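Local coordinates for N-methyltransferase (Streptoalloteichus sp. ATCC 53650, PDB 5BSZ), which transfers a methyl group from S-adenosylmethionine to the nitrogen of a sugar, a trideoxysugar connected with kedarcidin, at the interface of chains A and B and the interface of chains A and C. Coordinates in Å, arbitrary orientation; residue numbers count along the deposited sequence, not the author numbering. Chains: chain A/B/C, N-methyltransferase.

Contact 1: the interface of chains A and B. Residues chain A 14, 204-206; chain B 3-5.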
# COMPACT_ATOMS: atom_id res chain seq x y z
N ALA A 14 8.49 -14.29 1.39
CA ALA A 14 9.56 -13.84 2.28
C ALA A 14 10.18 -14.96 3.11
O ALA A 14 9.45 -15.75 3.69
CB ALA A 14 9.01 -12.78 3.22
N GLN A 204 4.96 -8.01 6.61
CA GLN A 204 5.09 -9.46 6.48
C GLN A 204 3.99 -10.17 7.29
O GLN A 204 3.61 -9.75 8.39
CB GLN A 204 6.49 -9.86 6.94
CG GLN A 204 6.75 -11.36 6.82
CD GLN A 204 8.19 -11.77 7.10
OE1 GLN A 204 8.49 -12.33 8.15
NE2 GLN A 204 9.07 -11.51 6.16
N VAL A 205 3.47 -11.25 6.73
CA VAL A 205 2.50 -12.10 7.37
C VAL A 205 3.06 -13.53 7.31
O VAL A 205 3.43 -14.02 6.25
CB VAL A 205 1.12 -12.08 6.72
CG1 VAL A 205 0.13 -12.84 7.60
CG2 VAL A 205 0.60 -10.68 6.55
N GLN A 206 3.13 -14.16 8.47
CA GLN A 206 3.68 -15.50 8.56
C GLN A 206 2.85 -16.33 9.53
O GLN A 206 2.39 -15.85 10.57
CB GLN A 206 5.18 -15.48 8.90
CG GLN A 206 5.55 -15.54 10.38
CD GLN A 206 7.06 -15.43 10.66
OE1 GLN A 206 7.64 -14.33 10.66
NE2 GLN A 206 7.68 -16.55 10.98
N MET B 3 5.23 -20.52 4.36
CA MET B 3 6.09 -19.56 3.67
C MET B 3 5.41 -18.18 3.82
O MET B 3 4.27 -18.00 3.42
CB MET B 3 6.24 -19.91 2.21
CG MET B 3 6.85 -18.78 1.36
SD MET B 3 8.62 -18.57 1.76
CE MET B 3 9.29 -19.94 0.80
N ALA B 4 6.10 -17.24 4.45
CA ALA B 4 5.57 -15.89 4.68
C ALA B 4 5.33 -15.19 3.34
O ALA B 4 5.91 -15.55 2.30
CB ALA B 4 6.56 -15.10 5.53
N VAL B 5 4.47 -14.18 3.36
CA VAL B 5 4.34 -13.22 2.29
C VAL B 5 4.57 -11.81 2.84
O VAL B 5 4.39 -11.54 4.03
CB VAL B 5 2.96 -13.21 1.63
CG1 VAL B 5 2.69 -14.46 0.81
CG2 VAL B 5 1.86 -13.03 2.66
O HOH W 1 8.75 -17.70 5.46

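Contact 2: the interface of chains A and C. Residues chain A 164, 166, 171, 173; chain C 160, 162, 175.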
# COMPACT_ATOMS: atom_id res chain seq x y z
N VAL A 164 10.57 1.00 18.75
CA VAL A 164 11.03 2.18 18.07
C VAL A 164 12.53 2.23 18.18
O VAL A 164 13.06 2.00 19.26
CB VAL A 164 10.54 3.49 18.73
CG1 VAL A 164 11.03 4.68 17.91
CG2 VAL A 164 9.03 3.53 18.87
N GLU A 166 15.41 5.10 17.23
CA GLU A 166 15.60 6.47 16.76
C GLU A 166 17.09 6.74 16.72
O GLU A 166 17.73 6.85 17.75
CB GLU A 166 14.89 7.47 17.68
CG GLU A 166 15.11 8.92 17.25
CD GLU A 166 14.46 9.91 18.19
OE1 GLU A 166 14.46 11.11 17.86
OE2 GLU A 166 13.94 9.49 19.24
N THR A 171 14.86 6.91 11.80
CA THR A 171 13.96 6.38 12.82
C THR A 171 13.20 5.19 12.21
O THR A 171 12.71 5.29 11.10
CB THR A 171 12.94 7.44 13.24
OG1 THR A 171 13.56 8.46 14.00
CG2 THR A 171 11.88 6.89 14.14
N VAL A 173 10.05 2.43 13.21
CA VAL A 173 9.06 1.97 14.13
C VAL A 173 8.49 0.66 13.64
O VAL A 173 8.38 0.44 12.42
CB VAL A 173 7.95 3.01 14.29
CG1 VAL A 173 8.56 4.33 14.71
CG2 VAL A 173 7.22 3.22 12.98
N ILE C 160 12.33 14.66 11.47
CA ILE C 160 11.72 13.32 11.53
C ILE C 160 11.19 13.22 12.92
O ILE C 160 11.89 13.56 13.83
CB ILE C 160 12.73 12.18 11.33
CG1 ILE C 160 13.23 12.23 9.90
CG2 ILE C 160 12.07 10.83 11.65
CD1 ILE C 160 14.51 11.52 9.60
N HIS C 162 8.35 10.78 15.65
CA HIS C 162 7.52 9.58 15.87
C HIS C 162 6.76 9.73 17.16
O HIS C 162 7.14 10.50 18.01
CB HIS C 162 8.39 8.34 15.98
CG HIS C 162 9.19 8.27 17.24
ND1 HIS C 162 10.51 8.68 17.30
CD2 HIS C 162 8.87 7.84 18.48
CE1 HIS C 162 10.96 8.50 18.53
NE2 HIS C 162 9.98 8.03 19.28
N LEU C 175 4.80 8.12 12.41
CA LEU C 175 6.12 8.55 11.97
C LEU C 175 5.89 9.64 10.94
O LEU C 175 5.05 9.48 10.05
CB LEU C 175 6.87 7.40 11.32
CG LEU C 175 8.30 7.55 10.86
CD1 LEU C 175 9.11 7.93 12.09
CD2 LEU C 175 8.90 6.29 10.21
O HOH W 2 12.02 10.19 15.20

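Contact 1: the interface of chains A and B
The N-terminal strand 4-14 of chain B joins chain A by antiparallel beta pairing, and its first residues lie between two strands of the partner: B:Ala4 pairs with A:Ala14 at the end of A's own strand 4-14, and B:Val5 pairs with A:Val205 in strand 198-209. The bonds to A:Val205 run both ways. The amide N of A:Val205 donates to the carbonyl O of B:Val5 at 2.9 Å, and the N of B:Val5 returns a bond of 3.1 Å to the O of A:Val205. On the opposite flank the N of A:Ala14 reaches the O of B:Ala4 at 3.0 Å, from above the carbonyl plane, 58° out of it. Water 1 completes this pairing where a direct bond is missing, standing 2.9 Å from the N of B:Ala4 and 2.7 Å from the O of A:Ala14.

Side chains add little bulk. The methyl CB of B:Ala4 meets CB of A:Gln206 at 3.7 Å and also touches the aliphatic stem of A:Gln204, whose CG lies anti to its backbone N (chi1 -179°) and is thereby carried alongside the methyl. Beside the water, the bent chain of B:Met3 sets its sulfur SD 3.5 Å from the carbonyl O of A:Ala14, a slight contact. Main-chain atoms do most of the gripping: the strand start is inserted between two strands of the partner, and the two-fold twin repeats the exchange, which is likely to tie the subunits together if the deposited assembly is the biological one.

Contact 2: the interface of chains A and C
Strands of two copies meet at this two-fold symmetric interface, which joins chains A and C in the deposited assembly of four and may do so in solution, though the structure alone does not show that. In this patch side chains pack between the strands, and C:His162 is the hub, with 78 Å² hidden by chain A. Over one face of its imidazole sits the methyl CG1 of A:Val164, a CH-pi contact 3.8 Å from the ring centroid. A:Glu166 comes to the ring's edge instead: its extended chain brings A:Glu166 OE2 to 3.2 Å from C:His162 CE1, with the carboxylate turned 88° to the ring. A:Glu166 OE2 is 4.0 Å from C:His162 ND1, near enough that the carboxylate might favour a charged imidazole. Water 2, also in the ring plane, lies 3.0 Å from C:His162 ND1 and 2.6 Å from the hydroxyl OG1 of A:Thr171.

The same threonine has OG1 anti to the carbonyl carbon (chi1 -71°), which leaves CG2 anti to the backbone N and packed 3.6 Å from C:Leu175 CD1; C:Ile160 CG2 lies 3.8 Å from A:Thr171 CB. Replacing C:His162 with an alanine would probably leave the methyl of A:Val164 without its ring face, deprive water 2 of its ND1 partner and open a gap beside A:Glu166.

All of these residues belong to strands 160-166 and 171-181, joined by a short turn, which meet their equivalents in the other copy.

Contact 1 and contact 2 lie about 24 Å apart, measured between the centres of their C-alpha atoms, and have no residue in common. Chain A serves both, with strands 4-14 and 198-209 turned to chain B and strands 160-166 and 171-181 to chain C. One subunit can therefore hold two different partners at once through separate parts of its beta structure. The two modes also differ in kind, main-chain pairing in contact 1 and side-chain packing in contact 2, although a water bridges the chains in both. Repeated by two-fold symmetry, they would together be enough to connect the four copies of the deposited assembly.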